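PDB 4E8O: Aac(6')-Ih protein from Acinetobacter baumannii, which probably transfers an acetyl group from acetyl coenzyme A to the 6'-amino group of aminoglycoside antibiotics, giving resistance to them. Local coordinates for residues 81-86 and 95-100; 74-79 and 103-108; 30-35 and 53-58; 23-28 and 67-72. All blocks are in the same frame, centred on the assembly; numbering follows the deposited sequence.

Contact 1 (81-86 and 95-100)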
loop_
_atom_site.group_PDB
_atom_site.type_symbol
_atom_site.label_atom_id
_atom_site.label_comp_id
_atom_site.label_asym_id
_atom_site.label_seq_id
_atom_site.Cartn_x
_atom_site.Cartn_y
_atom_site.Cartn_z
ATOM N N ALA B 81 -3.516 6.971 12.528
ATOM C CA ALA B 81 -3.423 5.580 12.104
ATOM C C ALA B 81 -4.698 5.191 11.394
ATOM O O ALA B 81 -5.714 5.882 11.509
ATOM C CB ALA B 81 -3.167 4.663 13.296
ATOM N N SER B 82 -4.647 4.086 10.656
ATOM C CA SER B 82 -5.822 3.599 9.951
ATOM C C SER B 82 -5.897 2.086 10.025
ATOM O O SER B 82 -4.914 1.419 10.369
ATOM C CB SER B 82 -5.780 4.025 8.488
ATOM O OG SER B 82 -4.630 3.508 7.839
ATOM N N ILE B 83 -7.073 1.548 9.715
ATOM C CA ILE B 83 -7.227 0.120 9.499
ATOM C C ILE B 83 -7.262 -0.094 7.989
ATOM O O ILE B 83 -8.046 0.554 7.292
ATOM C CB ILE B 83 -8.530 -0.422 10.115
ATOM C CG1 ILE B 83 -8.635 -0.046 11.599
ATOM C CG2 ILE B 83 -8.610 -1.929 9.921
ATOM C CD1 ILE B 83 -7.533 -0.629 12.478
ATOM N N ARG B 84 -6.411 -0.987 7.484
ATOM C CA ARG B 84 -6.303 -1.225 6.042
ATOM C C ARG B 84 -6.849 -2.596 5.689
ATOM O O ARG B 84 -6.501 -3.584 6.339
ATOM C CB ARG B 84 -4.842 -1.154 5.592
ATOM C CG ARG B 84 -4.147 0.165 5.864
ATOM C CD ARG B 84 -4.812 1.307 5.126
ATOM N NE ARG B 84 -3.964 2.499 5.096
ATOM C CZ ARG B 84 -3.048 2.737 4.161
ATOM N NH1 ARG B 84 -2.858 1.866 3.173
ATOM N NH2 ARG B 84 -2.326 3.848 4.208
ATOM N N TYR B 85 -7.684 -2.663 4.653
ATOM C CA TYR B 85 -8.275 -3.930 4.238
ATOM C C TYR B 85 -7.665 -4.450 2.940
ATOM O O TYR B 85 -7.895 -5.594 2.550
ATOM C CB TYR B 85 -9.796 -3.806 4.127
ATOM C CG TYR B 85 -10.465 -3.753 5.479
ATOM C CD1 TYR B 85 -10.952 -4.907 6.078
ATOM C CD2 TYR B 85 -10.582 -2.557 6.170
ATOM C CE1 TYR B 85 -11.552 -4.867 7.321
ATOM C CE2 TYR B 85 -11.180 -2.509 7.411
ATOM C CZ TYR B 85 -11.659 -3.666 7.981
ATOM O OH TYR B 85 -12.255 -3.616 9.219
ATOM N N GLU B 86 -6.876 -3.607 2.286
ATOM C CA GLU B 86 -6.158 -4.020 1.089
ATOM C C GLU B 86 -4.729 -4.394 1.473
ATOM O O GLU B 86 -4.227 -3.947 2.510
ATOM C CB GLU B 86 -6.192 -2.901 0.045
ATOM C CG GLU B 86 -7.592 -2.647 -0.511
ATOM C CD GLU B 86 -7.645 -1.447 -1.429
ATOM O OE1 GLU B 86 -6.648 -0.696 -1.475
ATOM O OE2 GLU B 86 -8.680 -1.251 -2.103
ATOM N N PRO B 95 -7.617 -7.603 8.019
ATOM C CA PRO B 95 -7.022 -6.260 7.949
ATOM C C PRO B 95 -5.804 -6.088 8.857
ATOM O O PRO B 95 -5.502 -6.980 9.653
ATOM C CB PRO B 95 -8.163 -5.353 8.428
ATOM C CG PRO B 95 -8.957 -6.215 9.358
ATOM C CD PRO B 95 -8.870 -7.616 8.799
ATOM N N VAL B 96 -5.102 -4.966 8.707
ATOM C CA VAL B 96 -3.971 -4.620 9.566
ATOM C C VAL B 96 -4.081 -3.156 9.979
ATOM O O VAL B 96 -4.688 -2.351 9.269
ATOM C CB VAL B 96 -2.609 -4.818 8.847
ATOM C CG1 VAL B 96 -2.402 -6.268 8.451
ATOM C CG2 VAL B 96 -2.509 -3.912 7.618
ATOM N N ALA B 97 -3.491 -2.801 11.118
ATOM C CA ALA B 97 -3.408 -1.394 11.498
ATOM C C ALA B 97 -2.264 -0.789 10.704
ATOM O O ALA B 97 -1.346 -1.502 10.310
ATOM C CB ALA B 97 -3.157 -1.252 12.979
ATOM N N PHE B 98 -2.309 0.514 10.451
ATOM C CA PHE B 98 -1.225 1.150 9.710
ATOM C C PHE B 98 -0.919 2.526 10.278
ATOM O O PHE B 98 -1.835 3.322 10.499
ATOM C CB PHE B 98 -1.567 1.233 8.216
ATOM C CG PHE B 98 -0.432 1.726 7.353
ATOM C CD1 PHE B 98 0.439 0.831 6.745
ATOM C CD2 PHE B 98 -0.251 3.082 7.131
ATOM C CE1 PHE B 98 1.478 1.283 5.944
ATOM C CE2 PHE B 98 0.784 3.544 6.332
ATOM C CZ PHE B 98 1.651 2.643 5.737
ATOM N N LEU B 99 0.363 2.796 10.521
ATOM C CA LEU B 99 0.790 4.082 11.065
ATOM C C LEU B 99 0.901 5.104 9.945
ATOM O O LEU B 99 1.778 4.998 9.083
ATOM C CB LEU B 99 2.141 3.950 11.783
ATOM C CG LEU B 99 2.588 5.193 12.550
ATOM C CD1 LEU B 99 1.607 5.471 13.665
ATOM C CD2 LEU B 99 4.000 5.042 13.104
ATOM N N GLU B 100 0.006 6.087 9.949
ATOM C CA GLU B 100 -0.001 7.087 8.895
ATOM C C GLU B 100 0.985 8.196 9.210
ATOM O O GLU B 100 1.635 8.725 8.311
ATOM C CB GLU B 100 -1.405 7.661 8.710
ATOM C CG GLU B 100 -2.472 6.615 8.412
ATOM C CD GLU B 100 -2.500 6.199 6.959
ATOM O OE1 GLU B 100 -1.765 6.799 6.150
ATOM O OE2 GLU B 100 -3.268 5.271 6.617
#

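Contact 2 (74-79 and 103-108)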
loop_
_atom_site.group_PDB
_atom_site.type_symbol
_atom_site.label_atom_id
_atom_site.label_comp_id
_atom_site.label_asym_id
_atom_site.label_seq_id
_atom_site.Cartn_x
_atom_site.Cartn_y
_atom_site.Cartn_z
ATOM N N GLN B 74 -0.464 22.218 26.458
ATOM C CA GLN B 74 0.319 22.329 25.232
ATOM C C GLN B 74 0.304 21.004 24.478
ATOM O O GLN B 74 0.658 19.963 25.033
ATOM C CB GLN B 74 1.766 22.742 25.523
ATOM C CG GLN B 74 1.918 24.102 26.184
ATOM C CD GLN B 74 1.236 25.217 25.416
ATOM O OE1 GLN B 74 0.339 25.883 25.933
ATOM N NE2 GLN B 74 1.665 25.432 24.179
ATOM N N ALA B 75 -0.116 21.040 23.217
ATOM C CA ALA B 75 -0.070 19.848 22.379
ATOM C C ALA B 75 1.364 19.639 21.912
ATOM O O ALA B 75 1.916 20.479 21.194
ATOM C CB ALA B 75 -1.002 19.990 21.192
ATOM N N ILE B 76 1.967 18.525 22.324
ATOM C CA ILE B 76 3.383 18.286 22.052
ATOM C C ILE B 76 3.650 17.085 21.148
ATOM O O ILE B 76 4.792 16.854 20.745
ATOM C CB ILE B 76 4.224 18.188 23.364
ATOM C CG1 ILE B 76 3.635 17.161 24.341
ATOM C CG2 ILE B 76 4.329 19.549 24.032
ATOM C CD1 ILE B 76 4.089 15.724 24.104
ATOM N N ALA B 77 2.603 16.323 20.835
ATOM C CA ALA B 77 2.731 15.153 19.967
ATOM C C ALA B 77 1.400 14.769 19.328
ATOM O O ALA B 77 0.335 15.048 19.885
ATOM C CB ALA B 77 3.300 13.972 20.739
ATOM N N MET B 78 1.466 14.122 18.166
ATOM C CA MET B 78 0.274 13.638 17.471
ATOM C C MET B 78 0.560 12.316 16.777
ATOM O O MET B 78 1.707 12.024 16.438
ATOM C CB MET B 78 -0.196 14.648 16.422
ATOM C CG MET B 78 0.871 15.014 15.403
ATOM S SD MET B 78 0.204 15.487 13.789
ATOM C CE MET B 78 0.046 13.880 13.016
ATOM N N LEU B 79 -0.489 11.527 16.562
ATOM C CA LEU B 79 -0.393 10.285 15.808
ATOM C C LEU B 79 -1.647 10.128 14.957
ATOM O O LEU B 79 -2.746 10.508 15.376
ATOM C CB LEU B 79 -0.260 9.087 16.756
ATOM C CG LEU B 79 -0.232 7.683 16.138
ATOM C CD1 LEU B 79 0.605 6.745 16.982
ATOM C CD2 LEU B 79 -1.634 7.119 15.990
ATOM N N PHE B 103 4.365 12.360 15.250
ATOM C CA PHE B 103 5.272 13.478 15.437
ATOM C C PHE B 103 5.322 13.879 16.895
ATOM O O PHE B 103 4.289 14.137 17.504
ATOM C CB PHE B 103 4.845 14.681 14.597
ATOM C CG PHE B 103 5.605 15.932 14.918
ATOM C CD1 PHE B 103 6.886 16.125 14.425
ATOM C CD2 PHE B 103 5.045 16.908 15.726
ATOM C CE1 PHE B 103 7.595 17.275 14.729
ATOM C CE2 PHE B 103 5.743 18.056 16.033
ATOM C CZ PHE B 103 7.022 18.243 15.533
ATOM N N VAL B 104 6.528 13.925 17.446
ATOM C CA VAL B 104 6.744 14.403 18.802
ATOM C C VAL B 104 7.733 15.558 18.733
ATOM O O VAL B 104 8.727 15.478 18.008
ATOM C CB VAL B 104 7.327 13.296 19.700
ATOM C CG1 VAL B 104 7.460 13.787 21.132
ATOM C CG2 VAL B 104 6.459 12.046 19.645
ATOM N N LEU B 105 7.452 16.637 19.462
ATOM C CA LEU B 105 8.408 17.735 19.585
ATOM C C LEU B 105 9.699 17.207 20.198
ATOM O O LEU B 105 9.651 16.415 21.141
ATOM C CB LEU B 105 7.829 18.863 20.441
ATOM C CG LEU B 105 6.700 19.655 19.783
ATOM C CD1 LEU B 105 6.094 20.660 20.749
ATOM C CD2 LEU B 105 7.229 20.356 18.556
ATOM N N PRO B 106 10.856 17.635 19.659
ATOM C CA PRO B 106 12.173 17.107 20.044
ATOM C C PRO B 106 12.394 17.055 21.553
ATOM O O PRO B 106 12.906 16.051 22.048
ATOM C CB PRO B 106 13.142 18.104 19.408
ATOM C CG PRO B 106 12.416 18.613 18.215
ATOM C CD PRO B 106 10.970 18.694 18.637
ATOM N N GLU B 107 12.004 18.109 22.267
ATOM C CA GLU B 107 12.167 18.174 23.719
ATOM C C GLU B 107 11.449 17.039 24.468
ATOM O O GLU B 107 11.735 16.785 25.640
ATOM C CB GLU B 107 11.687 19.536 24.249
ATOM C CG GLU B 107 12.486 20.750 23.753
ATOM C CD GLU B 107 12.128 21.175 22.333
ATOM O OE1 GLU B 107 10.999 20.886 21.882
ATOM O OE2 GLU B 107 12.979 21.805 21.668
ATOM N N TYR B 108 10.535 16.352 23.781
ATOM C CA TYR B 108 9.661 15.362 24.415
ATOM C C TYR B 108 9.882 13.911 23.958
ATOM O O TYR B 108 9.136 13.016 24.354
ATOM C CB TYR B 108 8.188 15.763 24.221
ATOM C CG TYR B 108 7.802 17.022 24.966
ATOM C CD1 TYR B 108 7.228 16.955 26.228
ATOM C CD2 TYR B 108 8.022 18.274 24.413
ATOM C CE1 TYR B 108 6.881 18.100 26.914
ATOM C CE2 TYR B 108 7.681 19.426 25.095
ATOM C CZ TYR B 108 7.109 19.331 26.342
ATOM O OH TYR B 108 6.765 20.475 27.026
#

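Contact 3 (30-35 and 53-58)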
loop_
_atom_site.group_PDB
_atom_site.type_symbol
_atom_site.label_atom_id
_atom_site.label_comp_id
_atom_site.label_asym_id
_atom_site.label_seq_id
_atom_site.Cartn_x
_atom_site.Cartn_y
_atom_site.Cartn_z
ATOM N N SER B 30 -12.981 20.428 18.532
ATOM C CA SER B 30 -12.553 21.535 19.381
ATOM C C SER B 30 -11.032 21.714 19.389
ATOM O O SER B 30 -10.533 22.776 19.767
ATOM C CB SER B 30 -13.065 21.325 20.808
ATOM O OG SER B 30 -12.844 19.991 21.235
ATOM N N GLN B 31 -10.309 20.682 18.958
ATOM C CA GLN B 31 -8.848 20.656 19.026
ATOM C C GLN B 31 -8.177 20.663 17.650
ATOM O O GLN B 31 -7.024 20.255 17.521
ATOM C CB GLN B 31 -8.390 19.412 19.801
ATOM C CG GLN B 31 -8.889 19.322 21.237
ATOM C CD GLN B 31 -8.803 17.915 21.792
ATOM O OE1 GLN B 31 -9.097 16.945 21.096
ATOM N NE2 GLN B 31 -8.395 17.797 23.051
ATOM N N LEU B 32 -8.894 21.123 16.629
ATOM C CA LEU B 32 -8.371 21.125 15.263
ATOM C C LEU B 32 -7.125 22.001 15.095
ATOM O O LEU B 32 -6.208 21.655 14.344
ATOM C CB LEU B 32 -9.463 21.554 14.278
ATOM C CG LEU B 32 -10.615 20.565 14.087
ATOM C CD1 LEU B 32 -11.783 21.218 13.370
ATOM C CD2 LEU B 32 -10.151 19.336 13.326
ATOM N N SER B 33 -7.094 23.128 15.800
ATOM C CA SER B 33 -5.954 24.043 15.743
ATOM C C SER B 33 -4.678 23.425 16.323
ATOM O O SER B 33 -3.602 23.535 15.725
ATOM C CB SER B 33 -6.287 25.351 16.460
ATOM O OG SER B 33 -5.147 26.182 16.545
ATOM N N ASP B 34 -4.793 22.770 17.477
ATOM C CA ASP B 34 -3.647 22.072 18.066
ATOM C C ASP B 34 -3.155 20.956 17.148
ATOM O O ASP B 34 -1.953 20.692 17.062
ATOM C CB ASP B 34 -4.013 21.478 19.426
ATOM C CG ASP B 34 -4.302 22.533 20.470
ATOM O OD1 ASP B 34 -3.724 23.643 20.389
ATOM O OD2 ASP B 34 -5.107 22.244 21.381
ATOM N N TRP B 35 -4.097 20.296 16.479
ATOM C CA TRP B 35 -3.795 19.203 15.562
ATOM C C TRP B 35 -3.097 19.742 14.323
ATOM O O TRP B 35 -2.102 19.176 13.868
ATOM C CB TRP B 35 -5.088 18.478 15.173
ATOM C CG TRP B 35 -4.895 17.247 14.318
ATOM C CD1 TRP B 35 -3.717 16.614 14.030
ATOM C CD2 TRP B 35 -5.922 16.509 13.639
ATOM N NE1 TRP B 35 -3.951 15.533 13.215
ATOM C CE2 TRP B 35 -5.295 15.445 12.962
ATOM C CE3 TRP B 35 -7.310 16.644 13.544
ATOM C CZ2 TRP B 35 -6.011 14.521 12.196
ATOM C CZ3 TRP B 35 -8.018 15.729 12.788
ATOM C CH2 TRP B 35 -7.368 14.681 12.121
ATOM N N GLU B 53 -8.983 17.493 5.083
ATOM C CA GLU B 53 -8.688 16.103 5.405
ATOM C C GLU B 53 -8.990 15.799 6.871
ATOM O O GLU B 53 -9.594 14.775 7.182
ATOM C CB GLU B 53 -7.224 15.786 5.086
ATOM C CG GLU B 53 -6.889 14.299 5.107
ATOM C CD GLU B 53 -5.438 14.029 4.759
ATOM O OE1 GLU B 53 -4.680 15.005 4.577
ATOM O OE2 GLU B 53 -5.056 12.842 4.666
ATOM N N MET B 54 -8.569 16.695 7.763
ATOM C CA MET B 54 -8.787 16.533 9.201
ATOM C C MET B 54 -10.268 16.378 9.558
ATOM O O MET B 54 -10.617 15.563 10.415
ATOM C CB MET B 54 -8.170 17.712 9.970
ATOM C CG MET B 54 -6.646 17.696 10.013
ATOM S SD MET B 54 -5.915 19.342 10.104
ATOM C CE MET B 54 -6.532 19.899 11.692
ATOM N N ARG B 55 -11.137 17.145 8.902
ATOM C CA ARG B 55 -12.570 17.090 9.199
ATOM C C ARG B 55 -13.221 15.781 8.757
ATOM O O ARG B 55 -14.186 15.333 9.370
ATOM C CB ARG B 55 -13.309 18.291 8.591
ATOM C CG ARG B 55 -12.925 19.622 9.217
ATOM C CD ARG B 55 -13.990 20.690 9.006
ATOM N NE ARG B 55 -13.767 21.845 9.871
ATOM C CZ ARG B 55 -14.282 21.978 11.089
ATOM N NH1 ARG B 55 -15.062 21.030 11.594
ATOM N NH2 ARG B 55 -14.017 23.059 11.807
ATOM N N GLN B 56 -12.692 15.173 7.697
ATOM C CA GLN B 56 -13.175 13.871 7.235
ATOM C C GLN B 56 -12.744 12.765 8.191
ATOM O O GLN B 56 -13.563 11.960 8.632
ATOM C CB GLN B 56 -12.614 13.554 5.844
ATOM C CG GLN B 56 -13.038 14.501 4.726
ATOM C CD GLN B 56 -12.403 14.119 3.396
ATOM O OE1 GLN B 56 -11.808 13.045 3.268
ATOM N NE2 GLN B 56 -12.524 14.996 2.404
ATOM N N LEU B 57 -11.446 12.737 8.491
ATOM C CA LEU B 57 -10.835 11.709 9.337
ATOM C C LEU B 57 -11.560 11.488 10.668
ATOM O O LEU B 57 -11.737 10.347 11.098
ATOM C CB LEU B 57 -9.357 12.041 9.600
ATOM C CG LEU B 57 -8.390 12.063 8.411
ATOM C CD1 LEU B 57 -6.986 12.446 8.846
ATOM C CD2 LEU B 57 -8.363 10.717 7.724
ATOM N N ILE B 58 -11.987 12.574 11.309
ATOM C CA ILE B 58 -12.594 12.488 12.641
ATOM C C ILE B 58 -13.995 11.871 12.628
ATOM O O ILE B 58 -14.534 11.521 13.679
ATOM C CB ILE B 58 -12.620 13.858 13.371
ATOM C CG1 ILE B 58 -13.270 14.936 12.501
ATOM C CG2 ILE B 58 -11.216 14.286 13.781
ATOM C CD1 ILE B 58 -13.108 16.343 13.049
#

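Contact 4 (23-28 and 67-72)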
loop_
_atom_site.group_PDB
_atom_site.type_symbol
_atom_site.label_atom_id
_atom_site.label_comp_id
_atom_site.label_asym_id
_atom_site.label_seq_id
_atom_site.Cartn_x
_atom_site.Cartn_y
_atom_site.Cartn_z
ATOM N N ASN B 23 -0.439 13.311 28.592
ATOM C CA ASN B 23 -1.801 12.790 28.505
ATOM C C ASN B 23 -2.302 12.643 27.065
ATOM O O ASN B 23 -2.371 13.623 26.319
ATOM C CB ASN B 23 -2.745 13.685 29.313
ATOM C CG ASN B 23 -4.160 13.659 28.789
ATOM O OD1 ASN B 23 -4.645 14.647 28.242
ATOM N ND2 ASN B 23 -4.830 12.522 28.943
ATOM N N ILE B 24 -2.663 11.415 26.693
ATOM C CA ILE B 24 -3.082 11.082 25.327
ATOM C C ILE B 24 -4.604 11.070 25.174
ATOM O O ILE B 24 -5.310 10.493 26.005
ATOM C CB ILE B 24 -2.546 9.696 24.914
ATOM C CG1 ILE B 24 -1.023 9.648 25.059
ATOM C CG2 ILE B 24 -2.945 9.365 23.488
ATOM C CD1 ILE B 24 -0.423 8.288 24.763
ATOM N N MET B 25 -5.107 11.700 24.113
ATOM C CA MET B 25 -6.541 11.695 23.839
ATOM C C MET B 25 -6.843 11.679 22.346
ATOM O O MET B 25 -6.100 12.255 21.550
ATOM C CB MET B 25 -7.221 12.906 24.482
ATOM C CG MET B 25 -6.865 14.241 23.837
ATOM S SD MET B 25 -7.629 15.635 24.687
ATOM C CE MET B 25 -7.076 15.314 26.354
ATOM N N PRO B 26 -7.940 11.009 21.959
ATOM C CA PRO B 26 -8.417 11.124 20.576
ATOM C C PRO B 26 -8.867 12.558 20.287
ATOM O O PRO B 26 -9.446 13.202 21.163
ATOM C CB PRO B 26 -9.597 10.143 20.521
ATOM C CG PRO B 26 -9.964 9.866 21.953
ATOM C CD PRO B 26 -8.704 10.020 22.742
ATOM N N ILE B 27 -8.590 13.044 19.077
ATOM C CA ILE B 27 -8.799 14.448 18.718
ATOM C C ILE B 27 -10.264 14.773 18.391
ATOM O O ILE B 27 -10.919 14.041 17.644
ATOM C CB ILE B 27 -7.895 14.850 17.515
ATOM C CG1 ILE B 27 -6.443 14.428 17.769
ATOM C CG2 ILE B 27 -7.992 16.348 17.227
ATOM C CD1 ILE B 27 -5.510 14.623 16.575
ATOM N N SER B 28 -10.762 15.879 18.945
ATOM C CA SER B 28 -12.120 16.356 18.670
ATOM C C SER B 28 -12.088 17.614 17.811
ATOM O O SER B 28 -11.027 18.207 17.626
ATOM C CB SER B 28 -12.864 16.641 19.974
ATOM O OG SER B 28 -12.218 17.651 20.732
ATOM N N LEU B 67 -3.742 13.212 20.183
ATOM C CA LEU B 67 -2.847 14.276 20.618
ATOM C C LEU B 67 -2.360 13.960 22.026
ATOM O O LEU B 67 -3.085 13.356 22.822
ATOM C CB LEU B 67 -3.565 15.631 20.621
ATOM C CG LEU B 67 -3.668 16.407 19.308
ATOM C CD1 LEU B 67 -4.749 17.474 19.385
ATOM C CD2 LEU B 67 -2.337 17.040 18.959
ATOM N N ALA B 68 -1.126 14.348 22.325
ATOM C CA ALA B 68 -0.618 14.278 23.689
ATOM C C ALA B 68 -0.458 15.698 24.219
ATOM O O ALA B 68 0.144 16.545 23.557
ATOM C CB ALA B 68 0.707 13.535 23.735
ATOM N N TYR B 69 -1.009 15.957 25.402
ATOM C CA TYR B 69 -0.957 17.289 25.993
ATOM C C TYR B 69 -0.125 17.304 27.273
ATOM O O TYR B 69 0.078 16.267 27.908
ATOM C CB TYR B 69 -2.369 17.793 26.310
ATOM C CG TYR B 69 -3.182 18.240 25.112
ATOM C CD1 TYR B 69 -3.236 19.579 24.746
ATOM C CD2 TYR B 69 -3.915 17.329 24.366
ATOM C CE1 TYR B 69 -3.987 19.994 23.666
ATOM C CE2 TYR B 69 -4.669 17.735 23.283
ATOM C CZ TYR B 69 -4.699 19.068 22.939
ATOM O OH TYR B 69 -5.446 19.479 21.862
ATOM N N THR B 70 0.355 18.487 27.643
ATOM C CA THR B 70 1.017 18.676 28.927
ATOM C C THR B 70 -0.006 19.130 29.961
ATOM O O THR B 70 -1.213 19.096 29.709
ATOM C CB THR B 70 2.145 19.724 28.836
ATOM O OG1 THR B 70 1.584 21.013 28.564
ATOM C CG2 THR B 70 3.118 19.365 27.728
ATOM N N ASP B 71 0.488 19.543 31.124
ATOM C CA ASP B 71 -0.336 20.130 32.173
ATOM C C ASP B 71 -0.903 21.450 31.699
ATOM O O ASP B 71 -2.064 21.782 31.951
ATOM C CB ASP B 71 0.526 20.403 33.400
ATOM C CG ASP B 71 1.244 19.174 33.883
ATOM O OD1 ASP B 71 0.580 18.124 33.969
ATOM O OD2 ASP B 71 2.460 19.253 34.163
ATOM N N THR B 72 -0.057 22.200 31.004
ATOM C CA THR B 72 -0.372 23.555 30.572
ATOM C C THR B 72 -1.178 23.560 29.275
ATOM O O THR B 72 -1.281 24.588 28.601
ATOM C CB THR B 72 0.920 24.381 30.392
ATOM O OG1 THR B 72 1.045 24.788 29.026
ATOM C CG2 THR B 72 2.145 23.553 30.780
#

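Contact 1 (81-86 and 95-100)
Arg-84 and Glu-100 approach from opposite directions and meet at a single oxygen, Glu-100 OE2. The guanidinium grips it side-on, with NE at 3.2 Å and NH2 at 3.0 Å from OE2, and the acceptor lies in the guanidinium plane for both nitrogens. The carboxylate is turned by 25° against that plane. Ser-82 OG sits 2.5 Å from Glu-100 OE2 on its anti side and itself accepts a bond from Arg-84 NE, so that the three residues are joined in one small network, with three donors converging on OE2. The bend at chi2 of Arg-84 (-62°) folds the chain over Phe-98, whose ring face receives Arg-84 CZ at 4.4 Å from the centroid, a cation-pi contact. On the opposite face, beside Ile-83, Pro-95 CB lies over the face of the Tyr-85 ring, 3.7 Å from its centroid; Tyr-85 N bonds Glu-86 of the second subunit. In the backbone, antiparallel pairing is regular: Arg-84 N bonds Val-96 O at 2.8 Å, nearly straight at 176°. The hairpin 75-84/96-104 forms the middle of the GNAT sheet, flanked by strands 63-69 and 132-138, with helix 113-127 over Ile-83 and Ala-97.

Contact 2 (74-79 and 103-108)
Ile-76 presses its CG2 methyl over the face of the Tyr-108 ring, 3.8 Å from the ring centroid and 23° off its normal, a CH-pi contact in which the two side chains cross at about a right angle. The same methyl touches Leu-105 CD1 at 3.9 Å, so one methyl serves two neighbours. With chi1 at 53°, CG2 stands beside the backbone N, which turns it to these partners, while CD1 reaches the CG side of the ring. One step outward, backbone bonds fix the positions. Leu-105 N donates to Ile-76 O at 3.0 Å in a nearly straight bond, and Tyr-108 N returns to Leu-105 O at 2.8 Å, so the 3-10 turn brings the tyrosine back over the isoleucine. Further along, Met-78 N to Phe-103 O and Phe-103 N to Met-78 O, both 2.9 Å, form the hydrogen-bonded antiparallel pair. In GNAT enzymes the segment after this strand leads into the loop that holds the coenzyme A pyrophosphate, probably the role of the turn past Tyr-108. Ala-77 and Val-104 face helix 113-127, whereas Met-78 and Phe-103 face helix 32-42; on the far side of strand 75-84, Ile-76 and Ala-77 both bond Ala-68 of strand 63-69, consistent with a beta bulge.

Contact 3 (30-35 and 53-58)
Leu-57 N donates to Glu-53 O at 3.0 Å, the shortest backbone bond within either segment, and the helical turn it closes sets Leu-57 CD1 at the edge of the Trp-35 indole, 4.0 Å from CH2. No hydrogen bond crosses between the two helices; the contact is mostly apolar, carried by carbon and sulfur, with one guanidinium face at its border. Met-54 supplies most of it. Its CG lies 3.5 Å from the centroid of the six-membered ring of Trp-35 and only 6° off the normal, and its CB touches CZ3 at 3.4 Å. The sulfur stays over the same face, SD 4.7 Å from that centroid, a Met-aromatic contact. The methionine then bends at chi3 (64°), bringing CE back to 3.8 Å from Trp-35 CE3 and alongside Leu-32, whose CD2 it meets. Trp-35 CG is anti to the backbone N (chi1 -175°), which sends the indole out from helix 32-42 to slide antiparallel past Met-54. These two helices follow the first strand and pack against one side of the sheet, the place that the helices after the first strand take in the GNAT fold. The indole is turned so that NE1 bonds Glu-80 of strand 75-84, giving this buried polar atom an acceptor. At the outer border, Arg-55 lays a face of its guanidinium over Leu-32 CD1, with NH2 at 3.3 Å from that methyl, although the CB of Arg-55 is directed away. Ile-58 CG2 lies 3.6 Å from Trp-35 CZ3, obliquely to the ring.

Contact 4 (23-28 and 67-72)
Met-25 crosses Tyr-69 at about a right angle, its SD beside the CE2 corner of the ring at 3.9 Å. The sulfur is 4.8 Å from the ring centroid but 53° off the normal, so this Met-aromatic contact is oblique rather than stacked. With chi1 at 70°, CG stands between the backbone N and the carbonyl carbon, and the extended chi2 carries SD to the CE2 side of the ring. Farther along the chain, Ile-27 brings both CG1 and CD1 to 3.7 Å of Leu-67 CG, although strand 23-26 has already ended at Pro-26. The main chains pair in antiparallel fashion: Met-25 N to Leu-67 O and Leu-67 N to Met-25 O are each 2.9 Å, both donors nearly in line with the carbonyl, while Tyr-69 N reaches Asn-23 O at a C=O to donor angle of 145°. Between these pairs, Ala-68 CA makes a CA-H...O contact with Asn-23 O at 3.2 Å. Strand 23-26 is the outermost strand on this side of the sheet within the chain. Ile-24 and Ala-68 look toward helix 113-127, and Leu-67 toward helix 32-42. The chemistry implies a division of labour: the hydrogen bonds found between the segments are all backbone to backbone, the side chains add mainly apolar and sulfur-aromatic contacts, and the Tyr-69 hydroxyl is spent on Asp-34 of helix 32-42.

Overall arrangement
Contacts 1 and 2 are the two ends of one hairpin, strands 75-84 and 96-104, with centres about 22 Å apart; they meet midway where Leu-99 CD1 touches Leu-79 CD1 at 3.7 Å. Contact 4 continues the sheet beyond contact 2, whose centre is about 10 Å away. Contact 3 is nested inside the chain closed by contact 4 and covers that part of the sheet: Trp-35 CD2 touches Ile-27 CD1 at 3.5 Å, and Trp-35 CD1 lies 4.1 Å from Met-78 SD of contact 2. In GNAT enzymes acetyl coenzyme A lies between the strands equivalent to 96-104 and 132-138, so contact 2 probably lies nearer that site than contact 1, where these strands are still joined by backbone bonds.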